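Local coordinates for G protein alpha subunit (Entamoeba histolytica, PDB 4FID) that binds guanine nucleotides and probably hydrolyses GTP, probably acting as the switching subunit of a heterotrimeric G protein in transmembrane signalling, at residues A[188-193]-A[231-236]; A[279-284]-A[301-306]; A[9-14]-A[166-171]. All coordinates share one frame; numbering follows the deposited sequence.

Contact 1: residues A[188-193]-A[231-236]; sequences AIFVTS and KLIFLN. With GDP (guanosine-5'-diphosphate), chain C.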
loop_
_atom_site.group_PDB
_atom_site.type_symbol
_atom_site.label_atom_id
_atom_site.label_comp_id
_atom_site.label_asym_id
_atom_site.label_seq_id
_atom_site.Cartn_x
_atom_site.Cartn_y
_atom_site.Cartn_z
ATOM N N ALA A 188 13.438 7.813 9.677
ATOM C CA ALA A 188 12.079 8.083 9.266
ATOM C C ALA A 188 11.895 7.542 7.849
ATOM O O ALA A 188 12.614 7.920 6.953
ATOM C CB ALA A 188 11.814 9.577 9.317
ATOM N N ILE A 189 10.962 6.625 7.658
ATOM C CA ILE A 189 10.708 6.096 6.332
ATOM C C ILE A 189 9.400 6.661 5.757
ATOM O O ILE A 189 8.322 6.434 6.306
ATOM C CB ILE A 189 10.649 4.561 6.365
ATOM C CG1 ILE A 189 11.968 3.996 6.908
ATOM C CG2 ILE A 189 10.341 3.998 4.975
ATOM C CD1 ILE A 189 12.102 2.476 6.773
ATOM N N PHE A 190 9.497 7.410 4.661
ATOM C CA PHE A 190 8.305 7.951 4.016
ATOM C C PHE A 190 7.866 7.042 2.869
ATOM O O PHE A 190 8.631 6.785 1.944
ATOM C CB PHE A 190 8.544 9.384 3.505
ATOM C CG PHE A 190 7.348 9.998 2.822
ATOM C CD1 PHE A 190 6.277 10.486 3.567
ATOM C CD2 PHE A 190 7.292 10.092 1.437
ATOM C CE1 PHE A 190 5.164 11.060 2.948
ATOM C CE2 PHE A 190 6.177 10.656 0.802
ATOM C CZ PHE A 190 5.117 11.149 1.564
ATOM N N VAL A 191 6.629 6.557 2.944
ATOM C CA VAL A 191 6.080 5.699 1.920
ATOM C C VAL A 191 5.114 6.470 1.051
ATOM O O VAL A 191 4.278 7.247 1.554
ATOM C CB VAL A 191 5.306 4.518 2.526
ATOM C CG1 VAL A 191 5.014 3.444 1.435
ATOM C CG2 VAL A 191 6.062 3.932 3.692
ATOM N N THR A 192 5.217 6.245 -0.257
ATOM C CA THR A 192 4.288 6.848 -1.194
ATOM C C THR A 192 3.941 5.876 -2.334
ATOM O O THR A 192 4.738 5.021 -2.730
ATOM C CB THR A 192 4.811 8.208 -1.741
ATOM O OG1 THR A 192 3.759 8.897 -2.443
ATOM C CG2 THR A 192 6.014 7.998 -2.678
ATOM N N SER A 193 2.724 6.000 -2.831
ATOM C CA SER A 193 2.231 5.143 -3.878
ATOM C C SER A 193 2.602 5.759 -5.207
ATOM O O SER A 193 2.275 6.910 -5.475
ATOM C CB SER A 193 0.710 5.045 -3.769
ATOM O OG SER A 193 0.186 4.138 -4.721
ATOM N N LYS A 231 16.590 9.821 6.387
ATOM C CA LYS A 231 15.362 9.913 5.616
ATOM C C LYS A 231 15.389 8.956 4.426
ATOM O O LYS A 231 16.241 9.071 3.531
ATOM C CB LYS A 231 15.167 11.347 5.131
ATOM C CG LYS A 231 15.435 12.421 6.187
ATOM C CD LYS A 231 14.450 12.335 7.347
ATOM C CE LYS A 231 14.419 13.648 8.092
ATOM N NZ LYS A 231 15.780 14.127 8.434
ATOM N N LEU A 232 14.446 8.025 4.417
ATOM C CA LEU A 232 14.303 7.058 3.340
ATOM C C LEU A 232 12.956 7.259 2.690
ATOM O O LEU A 232 11.994 7.634 3.361
ATOM C CB LEU A 232 14.351 5.627 3.895
ATOM C CG LEU A 232 15.720 4.961 4.053
ATOM C CD1 LEU A 232 16.655 5.856 4.868
ATOM C CD2 LEU A 232 15.606 3.551 4.666
ATOM N N ILE A 233 12.862 6.982 1.397
ATOM C CA ILE A 233 11.575 7.021 0.727
ATOM C C ILE A 233 11.327 5.691 0.070
ATOM O O ILE A 233 12.163 5.226 -0.699
ATOM C CB ILE A 233 11.521 8.099 -0.361
ATOM C CG1 ILE A 233 11.628 9.478 0.252
ATOM C CG2 ILE A 233 10.204 8.024 -1.128
ATOM C CD1 ILE A 233 11.478 10.558 -0.775
ATOM N N PHE A 234 10.184 5.079 0.358
ATOM C CA PHE A 234 9.796 3.871 -0.358
ATOM C C PHE A 234 8.783 4.277 -1.400
ATOM O O PHE A 234 7.680 4.714 -1.084
ATOM C CB PHE A 234 9.186 2.798 0.562
ATOM C CG PHE A 234 10.181 2.100 1.465
ATOM C CD1 PHE A 234 11.537 2.395 1.410
ATOM C CD2 PHE A 234 9.743 1.141 2.380
ATOM C CE1 PHE A 234 12.448 1.755 2.257
ATOM C CE2 PHE A 234 10.634 0.489 3.223
ATOM C CZ PHE A 234 12.000 0.800 3.161
ATOM N N LEU A 235 9.172 4.161 -2.651
ATOM C CA LEU A 235 8.266 4.434 -3.743
ATOM C C LEU A 235 7.516 3.139 -3.975
ATOM O O LEU A 235 7.995 2.221 -4.649
ATOM C CB LEU A 235 9.067 4.859 -4.972
ATOM C CG LEU A 235 9.935 6.079 -4.625
ATOM C CD1 LEU A 235 11.160 6.210 -5.552
ATOM C CD2 LEU A 235 9.100 7.347 -4.642
ATOM N N ASN A 236 6.334 3.061 -3.397
ATOM C CA ASN A 236 5.644 1.789 -3.287
ATOM C C ASN A 236 4.673 1.535 -4.426
ATOM O O ASN A 236 4.264 2.471 -5.150
ATOM C CB ASN A 236 4.910 1.724 -1.954
ATOM C CG ASN A 236 4.480 0.330 -1.602
ATOM O OD1 ASN A 236 5.232 -0.629 -1.800
ATOM N ND2 ASN A 236 3.267 0.204 -1.054
HETATM P PB GDP C . -2.105 2.815 4.750
HETATM O O1B GDP C . -2.731 2.144 5.947
HETATM O O2B GDP C . -2.842 4.103 4.464
HETATM O O3B GDP C . -0.668 3.112 5.100
HETATM O O3A GDP C . -2.169 1.888 3.413
HETATM P PA GDP C . -2.506 0.295 3.405
HETATM O O1A GDP C . -1.318 -0.528 3.859
HETATM O O2A GDP C . -3.722 -0.020 4.259
HETATM O "O5'" GDP C . -2.866 -0.013 1.857
HETATM C "C5'" GDP C . -4.141 -0.566 1.512
HETATM C "C4'" GDP C . -4.076 -1.487 0.284
HETATM O "O4'" GDP C . -2.919 -1.245 -0.528
HETATM C "C3'" GDP C . -4.062 -2.969 0.661
HETATM O "O3'" GDP C . -5.157 -3.645 0.010
HETATM C "C2'" GDP C . -2.712 -3.483 0.179
HETATM O "O2'" GDP C . -2.790 -4.855 -0.249
HETATM C "C1'" GDP C . -2.359 -2.496 -0.938
HETATM N N9 GDP C . -0.892 -2.404 -1.198
HETATM C C8 GDP C . 0.064 -1.855 -0.416
HETATM N N7 GDP C . 1.293 -1.956 -0.995
HETATM C C5 GDP C . 1.134 -2.578 -2.177
HETATM C C6 GDP C . 2.005 -3.018 -3.298
HETATM O O6 GDP C . 3.233 -2.816 -3.278
HETATM N N1 GDP C . 1.444 -3.645 -4.337
HETATM C C2 GDP C . 0.117 -3.873 -4.402
HETATM N N2 GDP C . -0.379 -4.500 -5.492
HETATM N N3 GDP C . -0.746 -3.501 -3.421
HETATM C C4 GDP C . -0.305 -2.865 -2.308
#

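Contact 2: residues A[279-284]-A[301-306]; sequences QTEEMN and KVYTNP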
loop_
_atom_site.group_PDB
_atom_site.type_symbol
_atom_site.label_atom_id
_atom_site.label_comp_id
_atom_site.label_asym_id
_atom_site.label_seq_id
_atom_site.Cartn_x
_atom_site.Cartn_y
_atom_site.Cartn_z
ATOM N N GLN A 279 20.391 16.118 -2.079
ATOM C CA GLN A 279 21.242 15.022 -2.537
ATOM C C GLN A 279 20.472 13.730 -2.294
ATOM O O GLN A 279 19.844 13.573 -1.246
ATOM C CB GLN A 279 22.582 15.003 -1.785
ATOM C CG GLN A 279 23.554 16.126 -2.168
ATOM C CD GLN A 279 24.516 16.508 -1.032
ATOM O OE1 GLN A 279 24.718 15.740 -0.083
ATOM N NE2 GLN A 279 25.110 17.702 -1.130
ATOM N N THR A 280 20.497 12.809 -3.250
ATOM C CA THR A 280 19.760 11.558 -3.082
ATOM C C THR A 280 20.586 10.353 -3.475
ATOM O O THR A 280 21.565 10.467 -4.195
ATOM C CB THR A 280 18.421 11.528 -3.885
ATOM O OG1 THR A 280 18.677 11.750 -5.275
ATOM C CG2 THR A 280 17.448 12.574 -3.382
ATOM N N GLU A 281 20.168 9.190 -3.006
ATOM C CA GLU A 281 20.885 7.963 -3.277
ATOM C C GLU A 281 19.910 6.789 -3.359
ATOM O O GLU A 281 19.163 6.528 -2.422
ATOM C CB GLU A 281 21.915 7.724 -2.175
ATOM C CG GLU A 281 22.708 6.435 -2.311
ATOM C CD GLU A 281 23.917 6.421 -1.397
ATOM O OE1 GLU A 281 24.289 5.327 -0.906
ATOM O OE2 GLU A 281 24.487 7.514 -1.162
ATOM N N GLU A 282 19.897 6.096 -4.492
ATOM C CA GLU A 282 19.134 4.868 -4.584
ATOM C C GLU A 282 19.899 3.757 -3.892
ATOM O O GLU A 282 21.068 3.551 -4.162
ATOM C CB GLU A 282 18.848 4.485 -6.034
ATOM C CG GLU A 282 18.052 3.186 -6.152
ATOM C CD GLU A 282 17.292 3.084 -7.461
ATOM O OE1 GLU A 282 17.326 4.065 -8.240
ATOM O OE2 GLU A 282 16.665 2.031 -7.712
HETATM N N MSE A 283 19.241 3.052 -2.986
HETATM C CA MSE A 283 19.880 1.966 -2.263
HETATM C C MSE A 283 20.118 0.770 -3.184
HETATM O O MSE A 283 20.915 -0.106 -2.879
HETATM C CB MSE A 283 19.021 1.576 -1.068
HETATM C CG MSE A 283 17.995 2.649 -0.683
HETATM SE SE MSE A 283 16.979 2.240 0.956
HETATM C CE MSE A 283 18.518 2.052 2.093
ATOM N N ASN A 284 19.419 0.741 -4.314
ATOM C CA ASN A 284 19.715 -0.214 -5.384
ATOM C C ASN A 284 20.859 0.301 -6.266
ATOM O O ASN A 284 20.676 0.551 -7.463
ATOM C CB ASN A 284 18.472 -0.473 -6.249
ATOM C CG ASN A 284 17.476 -1.416 -5.592
ATOM O OD1 ASN A 284 17.760 -2.014 -4.554
ATOM N ND2 ASN A 284 16.299 -1.558 -6.205
ATOM N N LYS A 301 20.871 14.196 2.811
ATOM C CA LYS A 301 20.799 13.195 1.759
ATOM C C LYS A 301 19.610 12.269 1.993
ATOM O O LYS A 301 19.363 11.844 3.114
ATOM C CB LYS A 301 22.104 12.395 1.712
ATOM C CG LYS A 301 22.128 11.281 0.667
ATOM C CD LYS A 301 23.416 10.452 0.730
ATOM C CE LYS A 301 24.621 11.232 0.208
ATOM N NZ LYS A 301 25.880 10.448 0.325
ATOM N N VAL A 302 18.885 11.955 0.925
ATOM C CA VAL A 302 17.693 11.117 0.999
ATOM C C VAL A 302 17.916 9.800 0.246
ATOM O O VAL A 302 18.315 9.794 -0.928
ATOM C CB VAL A 302 16.473 11.852 0.388
ATOM C CG1 VAL A 302 15.279 10.944 0.320
ATOM C CG2 VAL A 302 16.150 13.077 1.198
ATOM N N TYR A 303 17.664 8.682 0.917
ATOM C CA TYR A 303 17.838 7.376 0.289
ATOM C C TYR A 303 16.503 6.882 -0.275
ATOM O O TYR A 303 15.474 6.978 0.387
ATOM C CB TYR A 303 18.429 6.385 1.290
ATOM C CG TYR A 303 19.765 6.828 1.841
ATOM C CD1 TYR A 303 19.839 7.732 2.902
ATOM C CD2 TYR A 303 20.959 6.354 1.300
ATOM C CE1 TYR A 303 21.066 8.146 3.417
ATOM C CE2 TYR A 303 22.191 6.758 1.813
ATOM C CZ TYR A 303 22.236 7.654 2.866
ATOM O OH TYR A 303 23.447 8.067 3.366
ATOM N N THR A 304 16.516 6.385 -1.509
ATOM C CA THR A 304 15.281 5.997 -2.175
ATOM C C THR A 304 15.347 4.563 -2.643
ATOM O O THR A 304 16.417 4.049 -2.967
ATOM C CB THR A 304 14.938 6.898 -3.408
ATOM O OG1 THR A 304 15.961 6.769 -4.398
ATOM C CG2 THR A 304 14.802 8.359 -3.030
ATOM N N ASN A 305 14.185 3.919 -2.684
ATOM C CA ASN A 305 14.081 2.609 -3.302
ATOM C C ASN A 305 12.657 2.340 -3.681
ATOM O O ASN A 305 11.741 2.638 -2.926
ATOM C CB ASN A 305 14.585 1.517 -2.367
ATOM C CG ASN A 305 15.342 0.410 -3.109
ATOM O OD1 ASN A 305 14.742 -0.482 -3.689
ATOM N ND2 ASN A 305 16.666 0.467 -3.068
ATOM N N PRO A 306 12.451 1.781 -4.872
ATOM C CA PRO A 306 11.072 1.404 -5.165
ATOM C C PRO A 306 10.756 0.101 -4.439
ATOM O O PRO A 306 11.659 -0.690 -4.122
ATOM C CB PRO A 306 11.067 1.220 -6.692
ATOM C CG PRO A 306 12.543 1.342 -7.139
ATOM C CD PRO A 306 13.387 1.311 -5.907
#

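Contact 3: residues A[9-14]-A[166-171]; sequences MLLGSG and IDVGGQ. With GDP (guanosine-5'-diphosphate), chain C.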
loop_
_atom_site.group_PDB
_atom_site.type_symbol
_atom_site.label_atom_id
_atom_site.label_comp_id
_atom_site.label_asym_id
_atom_site.label_seq_id
_atom_site.Cartn_x
_atom_site.Cartn_y
_atom_site.Cartn_z
HETATM N N MSE A 9 10.385 4.970 12.093
HETATM C CA MSE A 9 9.049 5.547 12.043
HETATM C C MSE A 9 8.522 5.528 10.614
HETATM O O MSE A 9 9.180 6.053 9.712
HETATM C CB MSE A 9 9.091 6.977 12.577
HETATM C CG MSE A 9 7.765 7.688 12.518
HETATM SE SE MSE A 9 7.740 9.469 13.357
HETATM C CE MSE A 9 7.650 8.990 15.253
ATOM N N LEU A 10 7.357 4.909 10.402
ATOM C CA LEU A 10 6.722 4.920 9.088
ATOM C C LEU A 10 5.735 6.061 8.971
ATOM O O LEU A 10 4.800 6.158 9.764
ATOM C CB LEU A 10 5.980 3.614 8.813
ATOM C CG LEU A 10 6.831 2.372 8.542
ATOM C CD1 LEU A 10 5.933 1.229 8.151
ATOM C CD2 LEU A 10 7.871 2.643 7.470
ATOM N N LEU A 11 5.954 6.923 7.981
ATOM C CA LEU A 11 5.011 7.979 7.600
ATOM C C LEU A 11 4.488 7.763 6.195
ATOM O O LEU A 11 5.121 7.117 5.384
ATOM C CB LEU A 11 5.669 9.362 7.639
ATOM C CG LEU A 11 5.957 10.117 8.964
ATOM C CD1 LEU A 11 4.937 9.862 10.050
ATOM C CD2 LEU A 11 7.347 9.825 9.479
ATOM N N GLY A 12 3.349 8.356 5.879
ATOM C CA GLY A 12 2.924 8.380 4.505
ATOM C C GLY A 12 1.564 8.976 4.382
ATOM O O GLY A 12 0.965 9.282 5.380
ATOM N N SER A 13 1.092 9.149 3.153
ATOM C CA SER A 13 -0.296 9.498 2.903
ATOM C C SER A 13 -1.142 8.247 3.020
ATOM O O SER A 13 -0.658 7.186 3.442
ATOM C CB SER A 13 -0.460 10.106 1.517
ATOM O OG SER A 13 0.269 11.317 1.435
ATOM N N GLY A 14 -2.410 8.377 2.656
ATOM C CA GLY A 14 -3.316 7.250 2.690
ATOM C C GLY A 14 -3.223 6.438 1.418
ATOM O O GLY A 14 -3.121 6.991 0.317
ATOM N N ILE A 166 7.506 2.334 14.628
ATOM C CA ILE A 166 6.376 3.193 14.966
ATOM C C ILE A 166 5.618 3.531 13.709
ATOM O O ILE A 166 6.132 4.248 12.853
ATOM C CB ILE A 166 6.833 4.509 15.600
ATOM C CG1 ILE A 166 7.707 4.224 16.832
ATOM C CG2 ILE A 166 5.593 5.426 15.917
ATOM C CD1 ILE A 166 8.499 5.410 17.307
ATOM N N ASP A 167 4.399 3.005 13.589
ATOM C CA ASP A 167 3.566 3.220 12.395
ATOM C C ASP A 167 2.555 4.336 12.661
ATOM O O ASP A 167 1.584 4.142 13.395
ATOM C CB ASP A 167 2.868 1.911 12.004
ATOM C CG ASP A 167 1.917 2.065 10.834
ATOM O OD1 ASP A 167 1.190 1.089 10.560
ATOM O OD2 ASP A 167 1.875 3.136 10.184
ATOM N N VAL A 168 2.795 5.511 12.086
ATOM C CA VAL A 168 1.935 6.664 12.344
ATOM C C VAL A 168 0.845 6.796 11.286
ATOM O O VAL A 168 1.138 7.061 10.134
ATOM C CB VAL A 168 2.733 7.980 12.376
ATOM C CG1 VAL A 168 1.836 9.105 12.833
ATOM C CG2 VAL A 168 3.946 7.869 13.285
ATOM N N GLY A 169 -0.409 6.609 11.678
ATOM C CA GLY A 169 -1.519 6.748 10.748
ATOM C C GLY A 169 -2.321 8.016 11.004
ATOM O O GLY A 169 -1.740 9.067 11.289
ATOM N N GLY A 170 -3.648 7.924 10.887
ATOM C CA GLY A 170 -4.545 9.031 11.194
ATOM C C GLY A 170 -4.556 10.197 10.215
ATOM O O GLY A 170 -3.816 10.214 9.227
ATOM N N GLN A 171 -5.406 11.180 10.496
ATOM C CA GLN A 171 -5.503 12.373 9.664
ATOM C C GLN A 171 -4.201 13.140 9.735
ATOM O O GLN A 171 -3.467 13.027 10.714
ATOM C CB GLN A 171 -6.627 13.286 10.158
ATOM C CG GLN A 171 -8.020 12.698 10.065
ATOM C CD GLN A 171 -9.091 13.771 10.030
ATOM O OE1 GLN A 171 -9.316 14.472 11.016
ATOM N NE2 GLN A 171 -9.756 13.905 8.885
HETATM P PB GDP C . -2.105 2.815 4.750
HETATM O O1B GDP C . -2.731 2.144 5.947
HETATM O O2B GDP C . -2.842 4.103 4.464
HETATM O O3B GDP C . -0.668 3.112 5.100
HETATM O O3A GDP C . -2.169 1.888 3.413
HETATM P PA GDP C . -2.506 0.295 3.405
HETATM O O1A GDP C . -1.318 -0.528 3.859
HETATM O O2A GDP C . -3.722 -0.020 4.259
HETATM O "O5'" GDP C . -2.866 -0.013 1.857
HETATM C "C5'" GDP C . -4.141 -0.566 1.512
HETATM C "C4'" GDP C . -4.076 -1.487 0.284
HETATM O "O4'" GDP C . -2.919 -1.245 -0.528
HETATM C "C3'" GDP C . -4.062 -2.969 0.661
HETATM O "O3'" GDP C . -5.157 -3.645 0.010
HETATM C "C2'" GDP C . -2.712 -3.483 0.179
HETATM O "O2'" GDP C . -2.790 -4.855 -0.249
HETATM C "C1'" GDP C . -2.359 -2.496 -0.938
HETATM N N9 GDP C . -0.892 -2.404 -1.198
HETATM C C8 GDP C . 0.064 -1.855 -0.416
HETATM N N7 GDP C . 1.293 -1.956 -0.995
HETATM C C5 GDP C . 1.134 -2.578 -2.177
HETATM C C6 GDP C . 2.005 -3.018 -3.298
HETATM O O6 GDP C . 3.233 -2.816 -3.278
HETATM N N1 GDP C . 1.444 -3.645 -4.337
HETATM C C2 GDP C . 0.117 -3.873 -4.402
HETATM N N2 GDP C . -0.379 -4.500 -5.492
HETATM N N3 GDP C . -0.746 -3.501 -3.421
HETATM C C4 GDP C . -0.305 -2.865 -2.308
#

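Contact 1: residues A[188-193]-A[231-236]
Ala188 to Ser193 and Lys231 to Asn236 pair in parallel register, Ala188 beside Lys231 and Ser193 beside Asn236, with the short strand axes 22° apart. Five backbone bonds join them; the last runs from Asn236 N to Thr192 O at 2.6 Å. The side chain of Asn236 continues from there to the nucleotide. Its CB lies 3.4 Å from Thr192 O and 3.8 Å from Val191 CG1. CG stands anti to the backbone N (chi1 -165°), and beyond it ND2 donates to N7 of the guanine at 2.9 Å, with a somewhat bent N-H...N angle of 141°. ND2 also bonds Ser16 O, while OD1 accepts from Thr307 OG1 and Ala309 N, so the amide is held at both polar atoms and its rotation is fixed. Asn236 opens the NKxD motif that G proteins use to recognise guanine. Further back on the same face, Ile189 CG2 sits 3.7 Å above the centre of the Phe234 ring, a CH-pi contact, and Ile189 CD1 reaches ring atom CZ. On the opposite face, Thr192 CG2 lies beside Leu235 CD2 at 3.7 Å, and Ile233 CG2 approaches the edge of the Phe190 ring. Helices 209-222 and 263-275 pack on this Phe190, Thr192 and Ile233 face, while strands 6-12 and 301-307 flank the pair within the central sheet of the Ras-like domain.

Contact 2: residues A[279-284]-A[301-306]
Gln279 to Glu282 run parallel to Lys301 to Thr304, paired one to one, with the short axes 4.5 Å apart at closest and inclined by 25°. Backbone bonds alternate in the parallel pattern: Gln279 O accepts from Val302 N, Val302 O from Glu281 N, Glu281 O from Thr304 N, and Thr304 O from Met283 N at 3.0 Å. That last bond extends the ladder one residue past the end of the first strand. Three side chains gather on the Glu281 and Tyr303 face. Glu281 has CG anti to the backbone N (chi1 178°) and an extended chain, which lies side by side with Tyr303; its OE1 comes to the ring edge in plane, 3.7 Å from Tyr303 CE2. Its other oxygen, OE2, faces Lys301 NZ at 3.6 Å, a salt bridge of rather long span. Lys301 CG stands 4.2 Å above one face of the Tyr303 ring, offset toward the rim. On the other face of the sheet, Thr280 CG2 lies beside Val302 CB at 4.0 Å. Past the end of strand 279-282, Asn305 ND2 donates to Asn284 OD1 at 3.1 Å from above the carbonyl plane; this bond is doubtful, because Asn284 is poorly ordered and the same ND2 crowds the donor Asn284 N. Selenomethionine Met283 sets CG 4.2 Å from Tyr303 CB, and helix 312-332 packs on both residues. The second strand is also bonded to strand 230-236, whereas 279-282 is one of the two outermost strands within this chain, forming a border of the central sheet of the Ras-like domain. The chemistry suits that border: backbone bonds carry the pairing, and the charged pair joins two partly exposed residues, where solvent probably weakens its attraction.

Contact 3: residues A[9-14]-A[166-171]
Ile166 O takes two donors from the neighbouring strand: Leu10 N, in a hydrogen bond of 2.8 Å, and the weaker CA-H of Met9, whose CA lies 3.3 Å away. One step on, Val168 N returns the pairing to Leu10 O at 3.1 Å, with an N-H...O angle of 162°. These two bonds join the strand that leads into the P-loop to the strand that ends in the DxGGQ motif of G-alpha subunits, side by side and parallel. Beyond the bonds the chains part: the CA atoms of Leu11 and Val168 are already 5.8 Å apart. The apolar packing lies on one face. Val168 CG2 sits between the side chains of Met9 and Leu11, 3.9 Å from the selenomethionine CG, while Leu11 CD1 closes on Val168 CB at 3.7 Å. Met9 has CG anti to the backbone N (chi1 178°), and the bend at chi3 (-77°) brings CE near Ile166 CG2. Phe182 in a loop packs on both Met9 and Ile166. On the other face, helix 18-28 covers Leu10 and Asp167, and Asp167 OD2 forms a salt bridge with Lys18 NZ of the P-loop, a residue that binds GDP. Asp167 to Gln171 probably belong to the GTP site, consistent with a segment that senses the third phosphate. The P-loop side reaches the nucleotide itself, Gly14 CA lying 3.6 Å from beta-phosphate oxygen O2B.

All three contacts pair parallel strands of one sheet. Contact 1 is in the middle: its strand 187-193 bonds to strand 6-12 of contact 3 through Ile189 N and Met9 O, and its strand 230-236 bonds to strand 301-307 of contact 2 through Ile233 N and Tyr303 O. Contacts 2 and 3 do not touch, their centres being about 20 Å apart. Contacts 1 and 3 are buried and largely apolar, and both reach GDP, at the base and the beta-phosphate respectively. Contact 2, at the sheet border and partly exposed, instead carries a long ion pair and a less certain amide contact, and lies farther from the nucleotide.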